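ABC transporter binding protein AcbH (Actinoplanes, PDB 3OO8) serves as the extracellular solute receptor of a bacterial ABC transporter and binds beta-D-galactopyranose with exclusive preference. Local coordinates at residues A[207-211]-A[212-216]; A[379-382]-A[383-386]; A[402-405]-A[406-410]. The protein carries 2 engineered substitutions. All coordinates share one frame; numbering follows the deposited sequence.

The three contacts lie on the same side of the chain's centre, and each is local to its own stretch of backbone. Contact 1 ends helix 204-212 with a turn, whereas contacts 2 and 3 follow successive turns inside helices 377-392 and 396-413, which are neighbours in the chain and pack on each other. All three are only partly buried. Contact 2 gives its methionines to the interior and its polar residues to the exterior; contact 3 lies farthest out, its centre about 24 Å from that of the chain. All carry backbone bonds; to these contact 2 adds a methionine pair and contact 3 a water-bridged lysine and aspartate. His213 and Pro216 of contact 1 touch Glu407 of contact 3.

Contact 1. Residues A[207-211]-A[212-216]; sequences HIKLM and KHEVP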
ATOM      1  N   HIS A 207       5.592 -11.876   7.546  1.00  9.55           N
ATOM      2  CA  HIS A 207       5.757 -11.201   6.278  1.00 10.34           C
ATOM      3  C   HIS A 207       6.856 -10.141   6.332  1.00 11.37           C
ATOM      4  O   HIS A 207       7.721 -10.138   5.453  1.00 11.33           O
ATOM      5  CB  HIS A 207       4.419 -10.608   5.802  1.00 10.75           C
ATOM      6  CG  HIS A 207       4.491  -9.903   4.480  1.00 11.93           C
ATOM      7  ND1 HIS A 207       4.723 -10.549   3.278  1.00 10.37           N
ATOM      8  CD2 HIS A 207       4.307  -8.593   4.174  1.00 10.27           C
ATOM      9  CE1 HIS A 207       4.701  -9.662   2.297  1.00 10.44           C
ATOM     10  NE2 HIS A 207       4.454  -8.468   2.815  1.00 10.58           N
ATOM     11  N   ILE A 208       6.875  -9.311   7.383  1.00 10.47           N
ATOM     12  CA  ILE A 208       7.906  -8.281   7.490  1.00 12.58           C
ATOM     13  C   ILE A 208       9.306  -8.904   7.679  1.00 10.84           C
ATOM     14  O   ILE A 208      10.274  -8.431   7.079  1.00 13.18           O
ATOM     15  CB  ILE A 208       7.581  -7.202   8.587  1.00 11.70           C
ATOM     16  CG1 ILE A 208       6.226  -6.548   8.315  1.00 12.94           C
ATOM     17  CG2 ILE A 208       8.638  -6.115   8.583  1.00 11.44           C
ATOM     18  CD1 ILE A 208       6.104  -5.947   6.882  1.00 18.07           C
ATOM     19  N   LYS A 209       9.404  -9.978   8.466  1.00 11.50           N
ATOM     20  CA  LYS A 209      10.684 -10.685   8.634  1.00 11.85           C
ATOM     21  C   LYS A 209      11.186 -11.181   7.297  1.00 13.49           C
ATOM     22  O   LYS A 209      12.378 -11.032   6.976  1.00 14.08           O
ATOM     23  CB  LYS A 209      10.551 -11.848   9.609  1.00 12.64           C
ATOM     24  CG  LYS A 209      10.534 -11.459  11.091  1.00 15.63           C
ATOM     25  CD  LYS A 209      10.340 -12.724  11.914  1.00 26.00           C
ATOM     26  CE  LYS A 209      10.469 -12.448  13.392  1.00 31.16           C
ATOM     27  NZ  LYS A 209      10.190 -13.710  14.134  1.00 43.45           N
ATOM     28  N   LEU A 210      10.271 -11.736   6.494  1.00 11.05           N
ATOM     29  CA  LEU A 210      10.645 -12.220   5.177  1.00 10.09           C
ATOM     30  C   LEU A 210      11.126 -11.056   4.303  1.00 12.96           C
ATOM     31  O   LEU A 210      12.142 -11.153   3.614  1.00 12.04           O
ATOM     32  CB  LEU A 210       9.474 -12.948   4.491  1.00 10.25           C
ATOM     33  CG  LEU A 210       9.773 -13.564   3.116  1.00 10.25           C
ATOM     34  CD1 LEU A 210      10.823 -14.676   3.191  1.00 11.60           C
ATOM     35  CD2 LEU A 210       8.507 -14.079   2.427  1.00  8.92           C
ATOM     36  N   MET A 211      10.392  -9.937   4.355  1.00 10.37           N
ATOM     37  CA  MET A 211      10.795  -8.741   3.623  1.00 11.66           C
ATOM     38  C   MET A 211      12.166  -8.254   4.007  1.00 11.60           C
ATOM     39  O   MET A 211      12.883  -7.776   3.136  1.00 13.37           O
ATOM     40  CB  MET A 211       9.785  -7.612   3.820  1.00 11.44           C
ATOM     41  CG  MET A 211       8.451  -7.936   3.139  1.00 10.83           C
ATOM     42  SD  MET A 211       8.296  -8.348   1.399  1.00 13.61           S
ATOM     43  CE  MET A 211       8.407 -10.130   1.379  1.00 16.34           C
ATOM     44  N   LYS A 212      12.488  -8.327   5.293  1.00 12.63           N
ATOM     45  CA  LYS A 212      13.792  -7.866   5.802  1.00 13.85           C
ATOM     46  C   LYS A 212      14.890  -8.944   5.678  1.00 16.52           C
ATOM     47  O   LYS A 212      16.064  -8.683   5.972  1.00 17.82           O
ATOM     48  CB  LYS A 212      13.644  -7.365   7.216  1.00 14.20           C
ATOM     49  CG  LYS A 212      12.799  -6.061   7.325  1.00 15.88           C
ATOM     50  CD  LYS A 212      12.650  -5.626   8.753  1.00 17.75           C
ATOM     51  CE  LYS A 212      11.889  -4.315   8.862  1.00 16.20           C
ATOM     52  NZ  LYS A 212      12.509  -3.180   8.080  1.00 16.63           N
ATOM     53  N   HIS A 213      14.514 -10.102   5.137  1.00 12.65           N
ATOM     54  CA  HIS A 213      15.384 -11.291   5.065  1.00 15.06           C
ATOM     55  C   HIS A 213      15.859 -11.805   6.444  1.00 14.78           C
ATOM     56  O   HIS A 213      16.966 -12.356   6.577  1.00 16.43           O
ATOM     57  CB  HIS A 213      16.559 -11.072   4.113  1.00 15.49           C
ATOM     58  CG  HIS A 213      17.249 -12.332   3.697  1.00 19.04           C
ATOM     59  ND1 HIS A 213      16.582 -13.407   3.148  1.00 21.77           N
ATOM     60  CD2 HIS A 213      18.556 -12.680   3.744  1.00 15.86           C
ATOM     61  CE1 HIS A 213      17.446 -14.373   2.888  1.00 18.40           C
ATOM     62  NE2 HIS A 213      18.650 -13.957   3.240  1.00 23.92           N
ATOM     63  N   GLU A 214      15.006 -11.652   7.449  1.00 14.87           N
ATOM     64  CA  GLU A 214      15.173 -12.254   8.766  1.00 15.63           C
ATOM     65  C   GLU A 214      14.722 -13.715   8.768  1.00 17.30           C
ATOM     66  O   GLU A 214      15.061 -14.492   9.662  1.00 18.11           O
ATOM     67  CB  GLU A 214      14.456 -11.421   9.832  1.00 15.94           C
ATOM     68  CG  GLU A 214      15.164 -10.096   9.956  1.00 18.37           C
ATOM     69  CD  GLU A 214      14.366  -9.028  10.649  1.00 20.92           C
ATOM     70  OE1 GLU A 214      13.224  -9.297  11.077  1.00 25.10           O
ATOM     71  OE2 GLU A 214      14.893  -7.892  10.725  1.00 27.65           O
ATOM     72  N   VAL A 215      13.977 -14.072   7.728  1.00 16.34           N
ATOM     73  CA  VAL A 215      13.562 -15.447   7.447  1.00 17.72           C
ATOM     74  C   VAL A 215      13.964 -15.654   5.966  1.00 15.63           C
ATOM     75  O   VAL A 215      13.842 -14.750   5.147  1.00 15.66           O
ATOM     76  CB  VAL A 215      12.003 -15.565   7.625  1.00 18.72           C
ATOM     77  CG1 VAL A 215      11.420 -16.721   6.827  1.00 24.33           C
ATOM     78  CG2 VAL A 215      11.639 -15.646   9.119  1.00 20.26           C
ATOM     79  N   PRO A 216      14.467 -16.840   5.605  1.00 15.39           N
ATOM     80  CA  PRO A 216      14.866 -17.026   4.200  1.00 12.67           C
ATOM     81  C   PRO A 216      13.711 -17.379   3.259  1.00 12.23           C
ATOM     82  O   PRO A 216      12.673 -17.856   3.720  1.00 12.73           O
ATOM     83  CB  PRO A 216      15.812 -18.227   4.257  1.00 15.38           C
ATOM     84  CG  PRO A 216      15.387 -18.974   5.464  1.00 18.17           C
ATOM     85  CD  PRO A 216      14.744 -18.023   6.438  1.00 15.83           C
TER
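Ile208 O accepts the amide of Lys212 N at 2.8 Å, the last i to i+4 bond of helix 204-212 before the chain leaves the helix at His213, whose phi is positive (60°). That turn creates a Schellman motif: Glu214 N reaches Lys209 O at 2.7 Å, while His213 N binds Leu210 O at 3.0 Å, coming from above the carbonyl plane. Among the side chains, Ile208 and Lys212 run side by side in the same direction, with Ile208 CG2 lying 3.7 Å from Lys212 CE. The lysine is extended to CE and bends only at its last torsion (chi4 -57°), and NZ is hydrogen-bonded to Gln95. Shortening this side chain to an alanine would probably leave Gln95 without its ammonium partner and Ile208 CG2 without its methylene neighbours. Lys209 and Glu214 cross at about a right angle, touching through Lys209 CG and Glu214 OE1 (3.5 Å), while their charged ends stay apart. On the inner side Leu210 CD1 packs 3.6 Å from Val215 O, a buried carbonyl oxygen that has no hydrogen-bonding partner in the model. Leu210 also rests on Phe194 of helix 191-201, Met211 leans on Met371 and Asp374 of the short helix 371-374, and His213 and Pro216 meet helix 396-413.

Contact 2. Residues A[379-382]-A[383-386]; sequences MANA and MIKL
Met379 and Met383, one helical turn apart, meet at a slant, and the methyl end of the first lies against the thioether of the second. Met379 CE sits 3.6 Å from Met383 SD and 3.8 Å from Met383 CG. The first methionine sends CG opposite its backbone nitrogen (chi1 -169°) and then bends at both later torsions, which carries its methyl along the helix to its neighbour. Met383 bends as well, and its CG lies 3.4 Å from Met379 O, the same carbonyl that accepts the hydrogen of Met383 N at 3.1 Å. Met383 thus starts out close over the backbone of the preceding turn.

A second pairing lies on another side of the helix. Asn381 and Ile384 run alongside each other and point the same way, meeting where Asn381 OD1 comes 3.9 Å from Ile384 CD1. Nearer the helix axis Ile384 CG1 lies 3.5 Å from Ala380 O, which also accepts the Ile384 amide, with a weak second bond from that amide to Asn381 O. Leu386 aims its CB back at the preceding turn, and its CG packs 3.4 Å from Ala382 O; the amide bond from Leu386 to that oxygen is weak.

The faces have different neighbours. Ala380, Asn381 and Ile384 touch Glu372, a galactose-binding position that is altered in this structure, whereas the two methionines meet Trp217 and helix 396-413.

No charged pair or side-chain hydrogen bond joins the two segments, so apart from backbone bonds the contact rests on van der Waals contact, sulfur and methyl in the methionine pair and aliphatic carbon against carbonyl or amide oxygen in the others, an apolar chemistry that suits the two buried methionines.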
ATOM      1  N   MET A 379      15.114  -6.514  -4.338  1.00 13.23           N
ATOM      2  CA  MET A 379      14.471  -7.782  -3.904  1.00 12.29           C
ATOM      3  C   MET A 379      13.075  -7.895  -4.503  1.00 13.98           C
ATOM      4  O   MET A 379      12.711  -8.924  -5.057  1.00 12.75           O
ATOM      5  CB  MET A 379      14.447  -7.899  -2.377  1.00 12.35           C
ATOM      6  CG  MET A 379      14.031  -9.306  -1.850  1.00 12.40           C
ATOM      7  SD  MET A 379      15.148 -10.644  -2.357  1.00 14.43           S
ATOM      8  CE  MET A 379      14.103 -11.679  -3.406  1.00 14.13           C
ATOM      9  N   ALA A 380      12.276  -6.833  -4.402  1.00 14.33           N
ATOM     10  CA  ALA A 380      10.976  -6.865  -5.090  1.00 12.06           C
ATOM     11  C   ALA A 380      11.083  -7.100  -6.586  1.00 13.83           C
ATOM     12  O   ALA A 380      10.266  -7.833  -7.159  1.00 14.13           O
ATOM     13  CB  ALA A 380      10.204  -5.576  -4.807  1.00 15.26           C
ATOM     14  N   ASN A 381      12.061  -6.465  -7.231  1.00 13.06           N
ATOM     15  CA  ASN A 381      12.203  -6.643  -8.689  1.00 13.61           C
ATOM     16  C   ASN A 381      12.592  -8.072  -9.037  1.00 11.21           C
ATOM     17  O   ASN A 381      12.113  -8.636 -10.037  1.00 14.90           O
ATOM     18  CB  ASN A 381      13.222  -5.668  -9.278  1.00 16.85           C
ATOM     19  CG  ASN A 381      12.694  -4.252  -9.310  1.00 21.93           C
ATOM     20  OD1 ASN A 381      11.482  -4.034  -9.375  1.00 28.85           O
ATOM     21  ND2 ASN A 381      13.599  -3.277  -9.233  1.00 27.95           N
ATOM     22  N   ALA A 382      13.382  -8.693  -8.179  1.00 12.82           N
ATOM     23  CA  ALA A 382      13.800 -10.073  -8.415  1.00 13.41           C
ATOM     24  C   ALA A 382      12.561 -10.977  -8.311  1.00 13.41           C
ATOM     25  O   ALA A 382      12.415 -11.958  -9.055  1.00 15.02           O
ATOM     26  CB  ALA A 382      14.870 -10.471  -7.378  1.00 13.46           C
ATOM     27  N   MET A 383      11.668 -10.661  -7.367  1.00 12.41           N
ATOM     28  CA  MET A 383      10.472 -11.484  -7.171  1.00 12.31           C
ATOM     29  C   MET A 383       9.497 -11.362  -8.329  1.00 13.67           C
ATOM     30  O   MET A 383       8.736 -12.278  -8.580  1.00 14.25           O
ATOM     31  CB  MET A 383       9.734 -11.144  -5.861  1.00 11.49           C
ATOM     32  CG  MET A 383      10.502 -11.524  -4.594  1.00 11.06           C
ATOM     33  SD  MET A 383      11.084 -13.247  -4.586  1.00 13.98           S
ATOM     34  CE  MET A 383       9.559 -14.150  -4.852  1.00 17.55           C
ATOM     35  N   ILE A 384       9.449 -10.197  -8.978  1.00 14.12           N
ATOM     36  CA  ILE A 384       8.559 -10.044 -10.138  1.00 14.51           C
ATOM     37  C   ILE A 384       8.718 -11.161 -11.149  1.00 17.27           C
ATOM     38  O   ILE A 384       7.741 -11.796 -11.554  1.00 16.38           O
ATOM     39  CB  ILE A 384       8.747  -8.665 -10.788  1.00 15.56           C
ATOM     40  CG1 ILE A 384       8.134  -7.590  -9.870  1.00 14.36           C
ATOM     41  CG2 ILE A 384       8.096  -8.623 -12.167  1.00 14.77           C
ATOM     42  CD1 ILE A 384       8.341  -6.142 -10.333  1.00 17.58           C
ATOM     43  N   LYS A 385       9.952 -11.392 -11.581  1.00 16.54           N
ATOM     44  CA  LYS A 385      10.205 -12.374 -12.607  1.00 18.87           C
ATOM     45  C   LYS A 385       9.962 -13.779 -12.077  1.00 16.98           C
ATOM     46  O   LYS A 385       9.426 -14.639 -12.791  1.00 17.15           O
ATOM     47  CB  LYS A 385      11.656 -12.251 -13.099  1.00 21.62           C
ATOM     48  CG  LYS A 385      11.889 -12.881 -14.448  1.00 29.18           C
ATOM     49  CD  LYS A 385      13.350 -12.739 -14.899  1.00 33.31           C
ATOM     50  CE  LYS A 385      13.770 -11.282 -15.069  1.00 37.49           C
ATOM     51  NZ  LYS A 385      14.218 -10.685 -13.776  1.00 42.72           N
ATOM     52  N   LEU A 386      10.335 -13.998 -10.816  1.00 16.16           N
ATOM     53  CA  LEU A 386      10.178 -15.341 -10.249  1.00 16.18           C
ATOM     54  C   LEU A 386       8.694 -15.674 -10.102  1.00 17.77           C
ATOM     55  O   LEU A 386       8.285 -16.802 -10.310  1.00 15.55           O
ATOM     56  CB  LEU A 386      10.933 -15.486  -8.912  1.00 15.29           C
ATOM     57  CG  LEU A 386      12.437 -15.320  -9.080  1.00 10.88           C
ATOM     58  CD1 LEU A 386      13.089 -15.208  -7.690  1.00 12.71           C
ATOM     59  CD2 LEU A 386      13.015 -16.520  -9.857  1.00 15.98           C
TER

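Contact 3. Residues A[402-405]-A[406-410]; sequences VQKS and AEDQA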
ATOM      1  N   VAL A 402      11.761 -21.367  -7.578  1.00 13.87           N
ATOM      2  CA  VAL A 402      11.497 -19.982  -7.161  1.00 13.73           C
ATOM      3  C   VAL A 402      12.072 -19.716  -5.783  1.00 13.70           C
ATOM      4  O   VAL A 402      12.702 -18.681  -5.547  1.00 13.78           O
ATOM      5  CB  VAL A 402       9.976 -19.684  -7.205  1.00 14.98           C
ATOM      6  CG1 VAL A 402       9.631 -18.438  -6.389  1.00 17.81           C
ATOM      7  CG2 VAL A 402       9.536 -19.585  -8.663  1.00 16.34           C
ATOM      8  N   GLN A 403      11.892 -20.662  -4.866  1.00 12.52           N
ATOM      9  CA  GLN A 403      12.419 -20.453  -3.528  1.00 11.86           C
ATOM     10  C   GLN A 403      13.939 -20.352  -3.510  1.00 12.39           C
ATOM     11  O   GLN A 403      14.503 -19.500  -2.794  1.00 12.35           O
ATOM     12  CB  GLN A 403      11.914 -21.497  -2.530  1.00 13.77           C
ATOM     13  CG  GLN A 403      10.402 -21.384  -2.257  1.00 13.95           C
ATOM     14  CD  GLN A 403       9.969 -22.189  -1.041  1.00 14.06           C
ATOM     15  OE1 GLN A 403      10.220 -21.805   0.129  1.00 14.22           O
ATOM     16  NE2 GLN A 403       9.310 -23.303  -1.293  1.00 13.13           N
ATOM     17  N   LYS A 404      14.598 -21.253  -4.241  1.00 12.88           N
ATOM     18  CA  LYS A 404      16.052 -21.236  -4.287  1.00 12.58           C
ATOM     19  C   LYS A 404      16.548 -19.954  -4.956  1.00 13.30           C
ATOM     20  O   LYS A 404      17.431 -19.260  -4.416  1.00 14.69           O
ATOM     21  CB  LYS A 404      16.619 -22.483  -4.983  1.00 13.81           C
ATOM     22  CG  LYS A 404      18.085 -22.293  -5.369  1.00 14.23           C
ATOM     23  CD  LYS A 404      18.708 -23.561  -5.911  1.00 15.58           C
ATOM     24  CE  LYS A 404      19.009 -24.561  -4.787  1.00 16.06           C
ATOM     25  NZ  LYS A 404      20.028 -24.043  -3.797  1.00 19.12           N
ATOM     26  N   SER A 405      15.963 -19.624  -6.110  1.00 14.64           N
ATOM     27  CA  SER A 405      16.363 -18.406  -6.817  1.00 15.21           C
ATOM     28  C   SER A 405      16.152 -17.139  -5.983  1.00 14.63           C
ATOM     29  O   SER A 405      17.005 -16.247  -5.925  1.00 15.95           O
ATOM     30  CB  SER A 405      15.655 -18.278  -8.154  1.00 17.71           C
ATOM     31  OG  SER A 405      16.025 -19.319  -9.049  1.00 21.48           O
ATOM     32  N   ALA A 406      15.021 -17.078  -5.290  1.00 13.61           N
ATOM     33  CA  ALA A 406      14.744 -15.911  -4.449  1.00 11.95           C
ATOM     34  C   ALA A 406      15.722 -15.804  -3.281  1.00 13.33           C
ATOM     35  O   ALA A 406      16.217 -14.712  -2.994  1.00 13.51           O
ATOM     36  CB  ALA A 406      13.285 -15.988  -3.936  1.00 11.35           C
ATOM     37  N   GLU A 407      16.027 -16.928  -2.642  1.00 11.59           N
ATOM     38  CA  GLU A 407      16.948 -16.909  -1.514  1.00 12.73           C
ATOM     39  C   GLU A 407      18.354 -16.517  -1.960  1.00 15.69           C
ATOM     40  O   GLU A 407      19.053 -15.785  -1.252  1.00 15.01           O
ATOM     41  CB  GLU A 407      16.971 -18.272  -0.815  1.00 14.98           C
ATOM     42  CG  GLU A 407      17.934 -18.345   0.375  1.00 16.58           C
ATOM     43  CD  GLU A 407      17.784 -17.220   1.395  1.00 19.93           C
ATOM     44  OE1 GLU A 407      16.724 -16.544   1.465  1.00 16.84           O
ATOM     45  OE2 GLU A 407      18.753 -17.009   2.166  1.00 22.49           O
ATOM     46  N   ASP A 408      18.772 -17.017  -3.111  1.00 15.38           N
ATOM     47  CA  ASP A 408      20.115 -16.701  -3.584  1.00 16.72           C
ATOM     48  C   ASP A 408      20.201 -15.214  -3.909  1.00 16.39           C
ATOM     49  O   ASP A 408      21.221 -14.569  -3.632  1.00 17.98           O
ATOM     50  CB  ASP A 408      20.508 -17.565  -4.777  1.00 14.69           C
ATOM     51  CG  ASP A 408      20.730 -19.029  -4.401  1.00 16.73           C
ATOM     52  OD1 ASP A 408      20.866 -19.351  -3.205  1.00 20.61           O
ATOM     53  OD2 ASP A 408      20.840 -19.829  -5.344  1.00 16.73           O
ATOM     54  N   GLN A 409      19.126 -14.668  -4.481  1.00 16.02           N
ATOM     55  CA  GLN A 409      19.091 -13.224  -4.795  1.00 16.14           C
ATOM     56  C   GLN A 409      19.160 -12.470  -3.476  1.00 15.29           C
ATOM     57  O   GLN A 409      19.938 -11.520  -3.319  1.00 14.78           O
ATOM     58  CB  GLN A 409      17.819 -12.844  -5.583  1.00 16.11           C
ATOM     59  CG  GLN A 409      17.806 -13.223  -7.045  1.00 20.34           C
ATOM     60  CD  GLN A 409      18.518 -12.201  -7.900  1.00 23.97           C
ATOM     61  OE1 GLN A 409      19.004 -11.194  -7.390  1.00 23.99           O
ATOM     62  NE2 GLN A 409      18.601 -12.456  -9.194  1.00 23.84           N
ATOM     63  N   ALA A 410      18.358 -12.913  -2.510  1.00 13.61           N
ATOM     64  CA  ALA A 410      18.319 -12.252  -1.215  1.00 13.74           C
ATOM     65  C   ALA A 410      19.673 -12.239  -0.540  1.00 15.67           C
ATOM     66  O   ALA A 410      20.040 -11.236   0.062  1.00 16.70           O
ATOM     67  CB  ALA A 410      17.284 -12.871  -0.287  1.00 12.84           C
TER
HETATM   68  O   HOH W   1      21.899 -22.030  -4.870  1.00 25.56           O
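Asp408 folds back over the carbonyl of Lys404, its N donating to Lys404 O at 2.9 Å. Its CB lies 3.5 Å from Lys404 O. Since CG turns to the side of its own backbone nitrogen (chi1 -70°), the carboxylate is brought above that oxygen, and Lys404 O faces CG at 3.3 Å from over the flat of the group. OD1 lies 3.6 Å from Lys404 O and has a long, weak ion pair with Lys411. OD2 lies 3.7 Å from Lys404 CG and receives a hydrogen bond from a water at 2.5 Å.

The i to i+4 lysine-aspartate pair belongs to the outward face of helix 396-413, the last helix of this class 2 solute-binding fold, and every backbone bond between the segments is of the regular helical kind. Lys404 bends twice near its end, and its NZ donates to the same water at 3.0 Å. Lys404 NZ and Asp408 OD2, 4.6 Å apart, are too far for a salt bridge; the water links them, and their opposite charges probably favour each other.

On other faces of the helix, Ser405 OG bonds to Thr401 O, Glu407 OE1 takes the amide hydrogen of Trp217, and Ala406 sets its methyl group against that tryptophan.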